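Local coordinates for SsDNA-binding protein essential for mitochondrial genome maintenance (PDB 6CQK) that binds single-stranded DNA preferentially and cooperatively, takes part in mitochondrial DNA replication and stimulates the PIF1 helicase, at residues A66-Y77 against T89-L100. Residues are numbered along the deposited sequence; the frame is centred on the assembly and turned at random.
Sequences ALVYVEADAANY and TLSLVQKDINLL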
ATOM      1  N   ALA A  66      -9.326 -13.485  13.930  1.00 63.37           N
ATOM      2  CA  ALA A  66      -8.172 -12.598  14.017  1.00 62.77           C
ATOM      3  C   ALA A  66      -8.251 -11.387  13.103  1.00 60.84           C
ATOM      4  O   ALA A  66      -8.527 -11.512  11.910  1.00 59.82           O
ATOM      5  CB  ALA A  66      -6.930 -13.353  13.677  1.00 63.94           C
ATOM      6  N   LEU A  67      -8.048 -10.211  13.689  1.00 60.31           N
ATOM      7  CA  LEU A  67      -7.775  -9.002  12.904  1.00 59.39           C
ATOM      8  C   LEU A  67      -6.386  -9.124  12.295  1.00 59.82           C
ATOM      9  O   LEU A  67      -5.403  -9.254  13.030  1.00 59.58           O
ATOM     10  CB  LEU A  67      -7.842  -7.744  13.761  1.00 56.78           C
ATOM     11  CG  LEU A  67      -7.789  -6.435  13.002  1.00 54.40           C
ATOM     12  CD1 LEU A  67      -8.987  -6.301  12.098  1.00 54.05           C
ATOM     13  CD2 LEU A  67      -7.713  -5.231  13.920  1.00 52.70           C
ATOM     14  N   VAL A  68      -6.343  -9.088  10.965  1.00 60.22           N
ATOM     15  CA  VAL A  68      -5.107  -9.212  10.195  1.00 62.36           C
ATOM     16  C   VAL A  68      -4.917  -8.055   9.222  1.00 64.62           C
ATOM     17  O   VAL A  68      -5.883  -7.381   8.845  1.00 69.52           O
ATOM     18  CB  VAL A  68      -5.071 -10.491   9.375  1.00 60.23           C
ATOM     19  CG1 VAL A  68      -5.066 -11.637  10.307  1.00 60.96           C
ATOM     20  CG2 VAL A  68      -6.245 -10.609   8.417  1.00 60.39           C
ATOM     21  N   TYR A  69      -3.676  -7.831   8.803  1.00 65.05           N
ATOM     22  CA  TYR A  69      -3.378  -6.921   7.661  1.00 64.64           C
ATOM     23  C   TYR A  69      -2.686  -7.794   6.639  1.00 61.54           C
ATOM     24  O   TYR A  69      -1.618  -8.305   6.929  1.00 62.12           O
ATOM     25  CB  TYR A  69      -2.507  -5.751   8.092  1.00 63.87           C
ATOM     26  CG  TYR A  69      -1.850  -5.004   6.975  1.00 66.24           C
ATOM     27  CD1 TYR A  69      -0.613  -5.372   6.497  1.00 65.05           C
ATOM     28  CD2 TYR A  69      -2.438  -3.902   6.424  1.00 68.91           C
ATOM     29  CE1 TYR A  69       0.005  -4.675   5.493  1.00 65.08           C
ATOM     30  CE2 TYR A  69      -1.841  -3.213   5.395  1.00 69.99           C
ATOM     31  CZ  TYR A  69      -0.617  -3.601   4.939  1.00 68.01           C
ATOM     32  OH  TYR A  69      -0.037  -2.858   3.919  1.00 71.36           O
ATOM     33  N   VAL A  70      -3.340  -8.039   5.508  1.00 58.83           N
ATOM     34  CA  VAL A  70      -2.841  -8.945   4.489  1.00 58.08           C
ATOM     35  C   VAL A  70      -2.523  -8.146   3.258  1.00 63.02           C
ATOM     36  O   VAL A  70      -3.233  -7.188   2.910  1.00 66.13           O
ATOM     37  CB  VAL A  70      -3.884  -9.955   4.101  1.00 57.08           C
ATOM     38  CG1 VAL A  70      -3.480 -10.721   2.853  1.00 57.10           C
ATOM     39  CG2 VAL A  70      -4.188 -10.875   5.272  1.00 57.31           C
ATOM     40  N   GLU A  71      -1.414  -8.491   2.612  1.00 65.58           N
ATOM     41  CA  GLU A  71      -1.102  -7.964   1.284  1.00 66.51           C
ATOM     42  C   GLU A  71      -1.096  -9.143   0.338  1.00 63.12           C
ATOM     43  O   GLU A  71      -0.573 -10.167   0.664  1.00 57.30           O
ATOM     44  CB  GLU A  71       0.264  -7.344   1.243  1.00 71.11           C
ATOM     45  CG  GLU A  71       0.381  -6.112   2.060  1.00 76.82           C
ATOM     46  CD  GLU A  71       1.785  -5.604   2.148  1.00 84.23           C
ATOM     47  OE1 GLU A  71       2.778  -6.379   2.306  1.00 86.53           O
ATOM     48  OE2 GLU A  71       1.834  -4.368   2.047  1.00 86.00           O
ATOM     49  N   ALA A  72      -1.710  -8.989  -0.816  1.00 61.01           N
ATOM     50  CA  ALA A  72      -1.887 -10.104  -1.709  1.00 60.86           C
ATOM     51  C   ALA A  72      -1.786  -9.646  -3.168  1.00 60.12           C
ATOM     52  O   ALA A  72      -2.297  -8.584  -3.530  1.00 55.69           O
ATOM     53  CB  ALA A  72      -3.278 -10.773  -1.444  1.00 61.71           C
ATOM     54  N   ASP A  73      -1.194 -10.489  -4.003  1.00 61.92           N
ATOM     55  CA  ASP A  73      -1.217 -10.240  -5.440  1.00 63.35           C
ATOM     56  C   ASP A  73      -2.567 -10.553  -5.998  1.00 60.65           C
ATOM     57  O   ASP A  73      -3.128 -11.607  -5.681  1.00 65.12           O
ATOM     58  CB  ASP A  73      -0.094 -11.013  -6.159  1.00 64.98           C
ATOM     59  CG  ASP A  73       1.237 -10.312  -5.992  1.00 71.27           C
ATOM     60  OD1 ASP A  73       1.263  -9.055  -6.075  1.00 74.86           O
ATOM     61  OD2 ASP A  73       2.241 -10.956  -5.666  1.00 79.18           O
ATOM     62  N   ALA A  74      -3.083  -9.647  -6.794  1.00 58.17           N
ATOM     63  CA  ALA A  74      -4.396  -9.792  -7.389  1.00 62.66           C
ATOM     64  C   ALA A  74      -4.371 -10.114  -8.871  1.00 64.77           C
ATOM     65  O   ALA A  74      -3.611  -9.496  -9.611  1.00 63.55           O
ATOM     66  CB  ALA A  74      -5.203  -8.509  -7.187  1.00 62.15           C
ATOM     67  N   ALA A  75      -5.229 -11.042  -9.288  1.00 71.10           N
ATOM     68  CA  ALA A  75      -5.481 -11.330 -10.707  1.00 74.41           C
ATOM     69  C   ALA A  75      -6.936 -11.635 -10.948  1.00 78.94           C
ATOM     70  O   ALA A  75      -7.653 -11.914 -10.015  1.00 81.21           O
ATOM     71  CB  ALA A  75      -4.685 -12.526 -11.126  1.00 73.14           C
ATOM     72  N   ASN A  76      -7.349 -11.570 -12.201  1.00 84.85           N
ATOM     73  CA  ASN A  76      -8.684 -11.920 -12.613  1.00 91.79           C
ATOM     74  C   ASN A  76      -8.578 -13.155 -13.435  1.00 96.40           C
ATOM     75  O   ASN A  76      -7.813 -13.159 -14.352  1.00100.69           O
ATOM     76  CB  ASN A  76      -9.321 -10.746 -13.390  1.00 96.77           C
ATOM     77  CG  ASN A  76     -10.089  -9.762 -12.470  1.00 99.50           C
ATOM     78  OD1 ASN A  76     -10.600 -10.102 -11.373  1.00 94.28           O
ATOM     79  ND2 ASN A  76     -10.186  -8.525 -12.929  1.00102.70           N
ATOM     80  N   TYR A  77      -9.294 -14.217 -13.072  1.00108.82           N
ATOM     81  CA  TYR A  77      -9.386 -15.458 -13.850  1.00120.26           C
ATOM     82  C   TYR A  77     -10.813 -15.848 -14.270  1.00121.01           C
ATOM     83  O   TYR A  77     -11.712 -15.879 -13.424  1.00115.57           O
ATOM     84  CB  TYR A  77      -8.825 -16.605 -13.031  1.00129.16           C
ATOM     85  CG  TYR A  77      -7.381 -16.461 -12.578  1.00141.37           C
ATOM     86  CD1 TYR A  77      -6.435 -15.661 -13.267  1.00136.61           C
ATOM     87  CD2 TYR A  77      -6.942 -17.166 -11.453  1.00149.61           C
ATOM     88  CE1 TYR A  77      -5.114 -15.575 -12.831  1.00131.14           C
ATOM     89  CE2 TYR A  77      -5.623 -17.081 -11.018  1.00144.64           C
ATOM     90  CZ  TYR A  77      -4.715 -16.281 -11.714  1.00135.15           C
ATOM     91  OH  TYR A  77      -3.431 -16.187 -11.258  1.00123.83           O
ATOM     92  N   THR A  89     -13.397 -14.142 -12.046  1.00 99.50           N
ATOM     93  CA  THR A  89     -13.174 -14.191 -10.631  1.00 97.04           C
ATOM     94  C   THR A  89     -11.812 -13.640 -10.201  1.00 85.81           C
ATOM     95  O   THR A  89     -10.798 -13.699 -10.914  1.00 84.22           O
ATOM     96  CB  THR A  89     -13.405 -15.640 -10.090  1.00102.63           C
ATOM     97  OG1 THR A  89     -13.862 -15.516  -8.727  1.00106.46           O
ATOM     98  CG2 THR A  89     -12.098 -16.445 -10.165  1.00101.90           C
ATOM     99  N   LEU A  90     -11.810 -13.155  -8.983  1.00 76.88           N
ATOM    100  CA  LEU A  90     -10.666 -12.498  -8.429  1.00 74.53           C
ATOM    101  C   LEU A  90      -9.798 -13.442  -7.610  1.00 72.50           C
ATOM    102  O   LEU A  90     -10.266 -13.986  -6.649  1.00 73.11           O
ATOM    103  CB  LEU A  90     -11.142 -11.391  -7.540  1.00 76.21           C
ATOM    104  CG  LEU A  90     -10.076 -10.586  -6.801  1.00 80.72           C
ATOM    105  CD1 LEU A  90      -9.260  -9.690  -7.732  1.00 81.40           C
ATOM    106  CD2 LEU A  90     -10.757  -9.753  -5.729  1.00 82.42           C
ATOM    107  N   SER A  91      -8.523 -13.589  -7.980  1.00 70.52           N
ATOM    108  CA  SER A  91      -7.595 -14.388  -7.250  1.00 65.78           C
ATOM    109  C   SER A  91      -6.739 -13.450  -6.472  1.00 65.74           C
ATOM    110  O   SER A  91      -6.248 -12.461  -7.020  1.00 71.76           O
ATOM    111  CB  SER A  91      -6.702 -15.130  -8.190  1.00 67.93           C
ATOM    112  OG  SER A  91      -5.591 -15.607  -7.472  1.00 70.68           O
ATOM    113  N   LEU A  92      -6.493 -13.805  -5.215  1.00 63.28           N
ATOM    114  CA  LEU A  92      -5.733 -12.981  -4.270  1.00 60.43           C
ATOM    115  C   LEU A  92      -4.777 -13.887  -3.584  1.00 61.67           C
ATOM    116  O   LEU A  92      -5.186 -14.720  -2.752  1.00 64.80           O
ATOM    117  CB  LEU A  92      -6.614 -12.398  -3.235  1.00 61.29           C
ATOM    118  CG  LEU A  92      -7.496 -11.227  -3.637  1.00 65.20           C
ATOM    119  CD1 LEU A  92      -8.412 -10.915  -2.481  1.00 64.23           C
ATOM    120  CD2 LEU A  92      -6.703  -9.990  -3.995  1.00 65.70           C
ATOM    121  N   VAL A  93      -3.506 -13.803  -3.997  1.00 59.26           N
ATOM    122  CA  VAL A  93      -2.497 -14.718  -3.514  1.00 56.56           C
ATOM    123  C   VAL A  93      -1.673 -14.005  -2.524  1.00 56.76           C
ATOM    124  O   VAL A  93      -1.131 -12.931  -2.824  1.00 58.22           O
ATOM    125  CB  VAL A  93      -1.640 -15.227  -4.656  1.00 55.73           C
ATOM    126  CG1 VAL A  93      -0.494 -16.036  -4.101  1.00 54.48           C
ATOM    127  CG2 VAL A  93      -2.505 -16.084  -5.567  1.00 56.20           C
ATOM    128  N   GLN A  94      -1.637 -14.541  -1.311  1.00 57.32           N
ATOM    129  CA  GLN A  94      -1.055 -13.838  -0.164  1.00 60.08           C
ATOM    130  C   GLN A  94       0.449 -13.617  -0.317  1.00 62.41           C
ATOM    131  O   GLN A  94       1.130 -14.504  -0.719  1.00 62.95           O
ATOM    132  CB  GLN A  94      -1.346 -14.623   1.108  1.00 60.14           C
ATOM    133  CG  GLN A  94      -0.791 -13.985   2.356  1.00 62.48           C
ATOM    134  CD  GLN A  94      -1.234 -14.664   3.635  1.00 65.79           C
ATOM    135  OE1 GLN A  94      -2.406 -14.992   3.807  1.00 67.12           O
ATOM    136  NE2 GLN A  94      -0.299 -14.883   4.531  1.00 67.53           N
ATOM    137  N   LYS A  95       0.933 -12.407  -0.046  1.00 67.82           N
ATOM    138  CA  LYS A  95       2.363 -12.069  -0.044  1.00 70.17           C
ATOM    139  C   LYS A  95       2.908 -11.770   1.339  1.00 70.79           C
ATOM    140  O   LYS A  95       4.069 -11.941   1.618  1.00 72.53           O
ATOM    141  CB  LYS A  95       2.591 -10.913  -1.020  1.00 74.10           C
ATOM    142  CG  LYS A  95       2.481 -11.304  -2.489  1.00 82.75           C
ATOM    143  CD  LYS A  95       3.065 -12.732  -2.688  1.00 88.68           C
ATOM    144  CE  LYS A  95       2.792 -13.429  -4.016  1.00 90.61           C
ATOM    145  NZ  LYS A  95       2.786 -14.920  -3.952  1.00 96.15           N
ATOM    146  N   ASP A  96       2.048 -11.417   2.259  1.00 76.92           N
ATOM    147  CA  ASP A  96       2.490 -11.071   3.570  1.00 82.56           C
ATOM    148  C   ASP A  96       1.348 -11.039   4.512  1.00 78.57           C
ATOM    149  O   ASP A  96       0.248 -10.814   4.058  1.00 83.96           O
ATOM    150  CB  ASP A  96       3.124  -9.712   3.501  1.00 88.33           C
ATOM    151  CG  ASP A  96       4.446  -9.755   3.983  1.00 95.07           C
ATOM    152  OD1 ASP A  96       4.628  -9.983   5.204  1.00104.48           O
ATOM    153  OD2 ASP A  96       5.287  -9.733   3.073  1.00 97.74           O
ATOM    154  N   ILE A  97       1.583 -11.309   5.787  1.00 73.37           N
ATOM    155  CA  ILE A  97       0.546 -11.159   6.754  1.00 73.17           C
ATOM    156  C   ILE A  97       1.076 -10.580   8.022  1.00 74.01           C
ATOM    157  O   ILE A  97       2.155 -10.926   8.443  1.00 80.17           O
ATOM    158  CB  ILE A  97      -0.262 -12.455   6.993  1.00 74.87           C
ATOM    159  CG1 ILE A  97      -1.311 -12.223   8.100  1.00 78.45           C
ATOM    160  CG2 ILE A  97       0.603 -13.627   7.328  1.00 74.04           C
ATOM    161  CD1 ILE A  97      -2.462 -13.188   8.029  1.00 80.36           C
ATOM    162  N   ASN A  98       0.303  -9.665   8.610  1.00 73.62           N
ATOM    163  CA  ASN A  98       0.516  -9.096   9.941  1.00 70.65           C
ATOM    164  C   ASN A  98      -0.655  -9.514  10.850  1.00 70.48           C
ATOM    165  O   ASN A  98      -1.817  -9.320  10.513  1.00 76.90           O
ATOM    166  CB  ASN A  98       0.558  -7.592   9.775  1.00 71.02           C
ATOM    167  CG  ASN A  98       1.567  -6.964  10.645  1.00 73.41           C
ATOM    168  OD1 ASN A  98       1.323  -6.842  11.827  1.00 73.82           O
ATOM    169  ND2 ASN A  98       2.694  -6.513  10.084  1.00 78.36           N
ATOM    170  N   LEU A  99      -0.363 -10.161  11.963  1.00 69.36           N
ATOM    171  CA  LEU A  99      -1.368 -10.469  12.934  1.00 69.23           C
ATOM    172  C   LEU A  99      -1.459  -9.238  13.788  1.00 70.41           C
ATOM    173  O   LEU A  99      -0.477  -8.841  14.372  1.00 67.85           O
ATOM    174  CB  LEU A  99      -0.968 -11.662  13.763  1.00 68.54           C
ATOM    175  CG  LEU A  99      -2.045 -11.971  14.763  1.00 71.80           C
ATOM    176  CD1 LEU A  99      -3.319 -12.479  14.078  1.00 73.78           C
ATOM    177  CD2 LEU A  99      -1.529 -12.973  15.768  1.00 71.92           C
ATOM    178  N   LEU A 100      -2.624  -8.588  13.790  1.00 72.45           N
ATOM    179  CA  LEU A 100      -2.849  -7.382  14.589  1.00 71.70           C
ATOM    180  C   LEU A 100      -3.427  -7.733  15.927  1.00 71.63           C
ATOM    181  O   LEU A 100      -3.034  -7.166  16.929  1.00 72.29           O
ATOM    182  CB  LEU A 100      -3.763  -6.428  13.834  1.00 73.58           C
ATOM    183  CG  LEU A 100      -3.248  -6.062  12.433  1.00 74.59           C
ATOM    184  CD1 LEU A 100      -4.223  -5.153  11.719  1.00 75.40           C
ATOM    185  CD2 LEU A 100      -1.891  -5.383  12.528  1.00 75.55           C
TER
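The long antiparallel hairpin of the OB fold pairs 67-77 with 89-99, and a classic beta bulge interrupts its ladder where Lys95 and Asp96 both face Glu71. There Glu71 O takes Lys95 N at 2.8 Å and, more weakly, Asp96 N at 3.3 Å, while Glu71 N returns a bond to Asp96 O. On the face of Val68, Val70 and Ile97, branched apolar residues suit a buried position: with CG1 anti to the backbone N (chi1 177°), Ile97 brings CD1 to Val68 CG1 at 3.8 Å and to Val70 CG2. Farther along, small Ala74 makes room for Leu92, whose CD2 meets Ala74 CB at 3.8 Å. The other face is more polar. Glu71 lies alongside Asp96, and with Glu71 OE1 4.3 Å from Asp96 OD2 the like charges would probably repel; Lys5 gives Glu71 OE2 a weak, long ion pair. Tyr69, its ring against Phe3 of a neighbouring subunit, sends OH to Glu71 OE2 at 3.0 Å, from above the carboxylate plane. With an alanine here in place of Glu71, that hydroxyl would probably lose its carboxylate partner. Lys95 NZ stays 4.4 Å from Asp73 OD2, too far for a salt bridge though the opposite charges may still attract. Strand 3-20 pairs with the other edge of 67-77, Val70 and Ile97 pack on Tyr30 of strand 26-34, Leu92 on Tyr45 and Ile47 of strand 43-49, and Gln54 of helix 52-59 bonds Gln94 and Lys95 O.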